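PDB 3DNF: 4-hydroxy-3-methylbut-2-enyl diphosphate reductase from Aquifex aeolicus, which reduces (E)-4-hydroxy-3-methylbut-2-enyl diphosphate to isopentenyl and dimethylallyl diphosphate with an iron-sulfur cluster, the last step of the non-mevalonate isoprenoid pathway. Local coordinates for residues H156-V162 with V183-I189. Residues are numbered along the deposited sequence; the frame is centred on the assembly and turned at random. Where two conformers were deposited one is given.
Sequences HERVGIV and VKEVKVI
A beta-alpha-beta crossover, strand 158-163, helix 169-182 and strand 185-189, brings Arg158 beside Glu185 and sets the two strands parallel, in the sheet of one of the enzyme's three lobes. Val159 and Ile161 each give their N-H and carbonyl to strand 185-189: Val159 N bonds Glu185 O, Lys187 N bonds Val159 O (2.9 Å), Ile161 N bonds Lys187 O (2.7 Å) and Ile189 N bonds Ile161 O. Gly160 turns its backbone bonds to strand 115-119 on the other side. Ile161 packs on helix 169-182, its CD1 3.6 Å from Val186 CG1; on the same face Val159 CG2 meets Val183 CG2 at 4.1 Å, the two valines crossing at about a right angle. On the opposite face Arg158 and Glu185 run side by side. A bend at chi3 (72°) in Arg158 brings its guanidinium over, NH2 lying 2.9 Å from Glu185 OE2 in a salt bridge, in the conformer given, and NE adding a weak bond to the same oxygen. The two planes stand 90° apart, so this is no flat two-oxygen pairing. Lys187 of the second subunit also bridges Glu185 OE2, where the sheet continues antiparallel across the interface. A leucine in place of Arg158 would probably leave Glu185 without its charged mate within the subunit. In this conformer the shared oxygen probably links the strand pair to the dimer interface, its negative charge likely balanced from both subunits.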
ATOM      1  N   HIS B 156      -1.633 -15.658   0.092  1.00 33.96           N
ATOM      2  CA  HIS B 156      -0.428 -15.772   0.902  1.00 32.92           C
ATOM      3  C   HIS B 156      -0.484 -14.824   2.089  1.00 33.42           C
ATOM      4  O   HIS B 156      -1.108 -13.766   2.007  1.00 34.61           O
ATOM      5  CB  HIS B 156       0.810 -15.468   0.039  1.00 33.08           C
ATOM      6  CG  HIS B 156       1.046 -16.505  -1.004  1.00 33.40           C
ATOM      7  ND1 HIS B 156       0.408 -16.496  -2.227  1.00 35.14           N
ATOM      8  CD2 HIS B 156       1.784 -17.636  -0.976  1.00 33.10           C
ATOM      9  CE1 HIS B 156       0.750 -17.573  -2.915  1.00 30.28           C
ATOM     10  NE2 HIS B 156       1.607 -18.268  -2.185  1.00 34.69           N
ATOM     11  N   GLU B 157       0.249 -15.145   3.145  1.00 33.23           N
ATOM     12  CA  GLU B 157       0.208 -14.309   4.342  1.00 34.06           C
ATOM     13  C   GLU B 157       1.249 -13.208   4.283  1.00 33.28           C
ATOM     14  O   GLU B 157       1.084 -12.187   4.927  1.00 33.48           O
ATOM     15  CB  GLU B 157       0.404 -15.143   5.586  1.00 36.12           C
ATOM     16  CG  GLU B 157      -0.750 -16.120   5.768  1.00 39.52           C
ATOM     17  CD  GLU B 157      -0.713 -16.842   7.094  1.00 47.45           C
ATOM     18  OE1 GLU B 157       0.390 -16.965   7.675  1.00 50.05           O
ATOM     19  OE2 GLU B 157      -1.792 -17.303   7.548  1.00 50.96           O
ATOM     20  N   ARG B 158       2.342 -13.469   3.568  1.00 31.44           N
ATOM     21  CA  ARG B 158       3.437 -12.491   3.436  1.00 30.91           C
ATOM     22  C   ARG B 158       3.737 -12.226   1.973  1.00 30.82           C
ATOM     23  O   ARG B 158       4.160 -13.121   1.225  1.00 30.14           O
ATOM     24  CB  ARG B 158       4.686 -12.940   4.167  1.00 31.60           C
ATOM     25  CG  ARG B 158       4.383 -13.360   5.636  1.00 34.67           C
ATOM     26  CD  ARG B 158       5.622 -13.938   6.292  1.00 37.35           C
ATOM     27  NE  ARG B 158       6.629 -12.919   6.576  1.00 39.82           N
ATOM     28  CZ  ARG B 158       7.872 -12.948   6.104  1.00 39.79           C
ATOM     29  NH1 ARG B 158       8.258 -13.941   5.328  1.00 39.18           N
ATOM     30  NH2 ARG B 158       8.735 -12.002   6.435  1.00 39.15           N
ATOM     31  N   VAL B 159       3.482 -10.983   1.570  1.00 29.40           N
ATOM     32  CA  VAL B 159       3.632 -10.592   0.178  1.00 28.55           C
ATOM     33  C   VAL B 159       4.671  -9.482   0.058  1.00 27.97           C
ATOM     34  O   VAL B 159       4.612  -8.501   0.790  1.00 27.69           O
ATOM     35  CB  VAL B 159       2.291 -10.154  -0.511  1.00 28.27           C
ATOM     36  CG1 VAL B 159       2.547  -9.625  -1.928  1.00 30.55           C
ATOM     37  CG2 VAL B 159       1.291 -11.301  -0.522  1.00 28.87           C
ATOM     38  N   GLY B 160       5.655  -9.695  -0.825  1.00 26.79           N
ATOM     39  CA  GLY B 160       6.629  -8.645  -1.169  1.00 28.81           C
ATOM     40  C   GLY B 160       6.330  -8.023  -2.514  1.00 28.08           C
ATOM     41  O   GLY B 160       6.166  -8.724  -3.527  1.00 29.36           O
ATOM     42  N   ILE B 161       6.377  -6.677  -2.568  1.00 27.33           N
ATOM     43  CA  ILE B 161       5.949  -5.983  -3.742  1.00 28.47           C
ATOM     44  C   ILE B 161       7.068  -5.139  -4.319  1.00 27.64           C
ATOM     45  O   ILE B 161       7.673  -4.341  -3.583  1.00 28.02           O
ATOM     46  CB  ILE B 161       4.683  -5.116  -3.462  1.00 28.54           C
ATOM     47  CG1 ILE B 161       3.608  -6.011  -2.868  1.00 29.07           C
ATOM     48  CG2 ILE B 161       4.156  -4.397  -4.728  1.00 28.24           C
ATOM     49  CD1 ILE B 161       2.388  -5.261  -2.350  1.00 29.78           C
ATOM     50  N   VAL B 162       7.327  -5.356  -5.611  1.00 26.97           N
ATOM     51  CA  VAL B 162       8.269  -4.509  -6.358  1.00 28.12           C
ATOM     52  C   VAL B 162       7.587  -3.946  -7.627  1.00 29.39           C
ATOM     53  O   VAL B 162       6.428  -4.289  -7.932  1.00 28.71           O
ATOM     54  CB  VAL B 162       9.579  -5.253  -6.716  1.00 30.18           C
ATOM     55  CG1 VAL B 162      10.298  -5.643  -5.428  1.00 31.60           C
ATOM     56  CG2 VAL B 162       9.310  -6.425  -7.625  1.00 29.63           C
ATOM     57  N   VAL B 183      -3.768  -8.977   3.273  1.00 35.07           N
ATOM     58  CA  VAL B 183      -2.775  -9.936   3.765  1.00 35.28           C
ATOM     59  C   VAL B 183      -2.084  -9.475   5.048  1.00 35.23           C
ATOM     60  O   VAL B 183      -2.009  -8.275   5.327  1.00 36.49           O
ATOM     61  CB  VAL B 183      -1.730 -10.416   2.686  1.00 35.04           C
ATOM     62  CG1 VAL B 183      -2.381 -10.753   1.297  1.00 34.02           C
ATOM     63  CG2 VAL B 183      -0.615  -9.444   2.544  1.00 35.18           C
ATOM     64  N   LYS B 184      -1.531 -10.419   5.798  1.00 34.56           N
ATOM     65  CA  LYS B 184      -1.057 -10.109   7.143  1.00 34.52           C
ATOM     66  C   LYS B 184       0.144  -9.180   7.152  1.00 33.05           C
ATOM     67  O   LYS B 184       0.238  -8.325   8.009  1.00 32.93           O
ATOM     68  CB  LYS B 184      -0.675 -11.365   7.894  1.00 36.44           C
ATOM     69  CG  LYS B 184      -0.142 -11.120   9.313  1.00 41.05           C
ATOM     70  CD  LYS B 184       0.481 -12.405   9.877  1.00 47.27           C
ATOM     71  CE  LYS B 184       0.715 -12.299  11.378  1.00 51.62           C
ATOM     72  NZ  LYS B 184       0.318 -13.583  12.069  1.00 54.44           N
ATOM     73  N   GLU B 185       1.055  -9.400   6.206  1.00 31.03           N
ATOM     74  CA  GLU B 185       2.315  -8.705   6.194  0.70 31.20           C
ATOM     75  C   GLU B 185       2.744  -8.409   4.768  1.00 30.36           C
ATOM     76  O   GLU B 185       2.804  -9.293   3.921  1.00 30.57           O
ATOM     77  CB  GLU B 185       3.365  -9.533   6.924  0.70 31.64           C
ATOM     78  CG  GLU B 185       4.725  -9.010   6.772  0.70 33.96           C
ATOM     79  CD  GLU B 185       5.745  -9.790   7.556  0.70 36.29           C
ATOM     80  OE1 GLU B 185       5.425 -10.285   8.665  0.70 39.25           O
ATOM     81  OE2 GLU B 185       6.884  -9.881   7.054  0.70 38.33           O
ATOM     82  N   VAL B 186       3.020  -7.133   4.507  1.00 29.92           N
ATOM     83  CA  VAL B 186       3.401  -6.740   3.169  1.00 29.32           C
ATOM     84  C   VAL B 186       4.735  -6.015   3.270  1.00 28.16           C
ATOM     85  O   VAL B 186       4.889  -5.143   4.112  1.00 28.71           O
ATOM     86  CB  VAL B 186       2.362  -5.793   2.513  1.00 28.84           C
ATOM     87  CG1 VAL B 186       2.930  -5.242   1.191  1.00 30.54           C
ATOM     88  CG2 VAL B 186       1.075  -6.541   2.261  1.00 30.79           C
ATOM     89  N   LYS B 187       5.690  -6.354   2.400  1.00 28.47           N
ATOM     90  CA  LYS B 187       6.902  -5.562   2.306  1.00 27.68           C
ATOM     91  C   LYS B 187       7.023  -4.981   0.910  1.00 27.23           C
ATOM     92  O   LYS B 187       6.886  -5.691  -0.073  1.00 28.24           O
ATOM     93  CB  LYS B 187       8.155  -6.385   2.644  1.00 27.14           C
ATOM     94  CG  LYS B 187       9.458  -5.629   2.456  1.00 27.31           C
ATOM     95  CD  LYS B 187      10.583  -6.359   3.158  1.00 28.44           C
ATOM     96  CE  LYS B 187      11.945  -5.788   2.842  1.00 36.65           C
ATOM     97  NZ  LYS B 187      12.962  -6.409   3.753  1.00 36.37           N
ATOM     98  N   VAL B 188       7.267  -3.675   0.824  1.00 27.73           N
ATOM     99  CA  VAL B 188       7.383  -3.028  -0.456  1.00 29.25           C
ATOM    100  C   VAL B 188       8.773  -2.492  -0.626  1.00 27.55           C
ATOM    101  O   VAL B 188       9.305  -1.808   0.252  1.00 27.51           O
ATOM    102  CB  VAL B 188       6.417  -1.807  -0.547  1.00 28.39           C
ATOM    103  CG1 VAL B 188       6.493  -1.090  -1.919  1.00 30.79           C
ATOM    104  CG2 VAL B 188       4.996  -2.224  -0.178  1.00 29.07           C
ATOM    105  N   ILE B 189       9.394  -2.868  -1.745  1.00 28.72           N
ATOM    106  CA  ILE B 189      10.621  -2.196  -2.127  1.00 30.66           C
ATOM    107  C   ILE B 189      10.303  -1.396  -3.395  1.00 30.55           C
ATOM    108  O   ILE B 189      10.077  -1.964  -4.485  1.00 31.36           O
ATOM    109  CB  ILE B 189      11.760  -3.199  -2.355  1.00 31.82           C
ATOM    110  CG1 ILE B 189      12.001  -4.004  -1.069  1.00 32.45           C
ATOM    111  CG2 ILE B 189      13.033  -2.418  -2.882  1.00 31.80           C
ATOM    112  CD1 ILE B 189      12.957  -5.188  -1.287  1.00 33.54           C
TER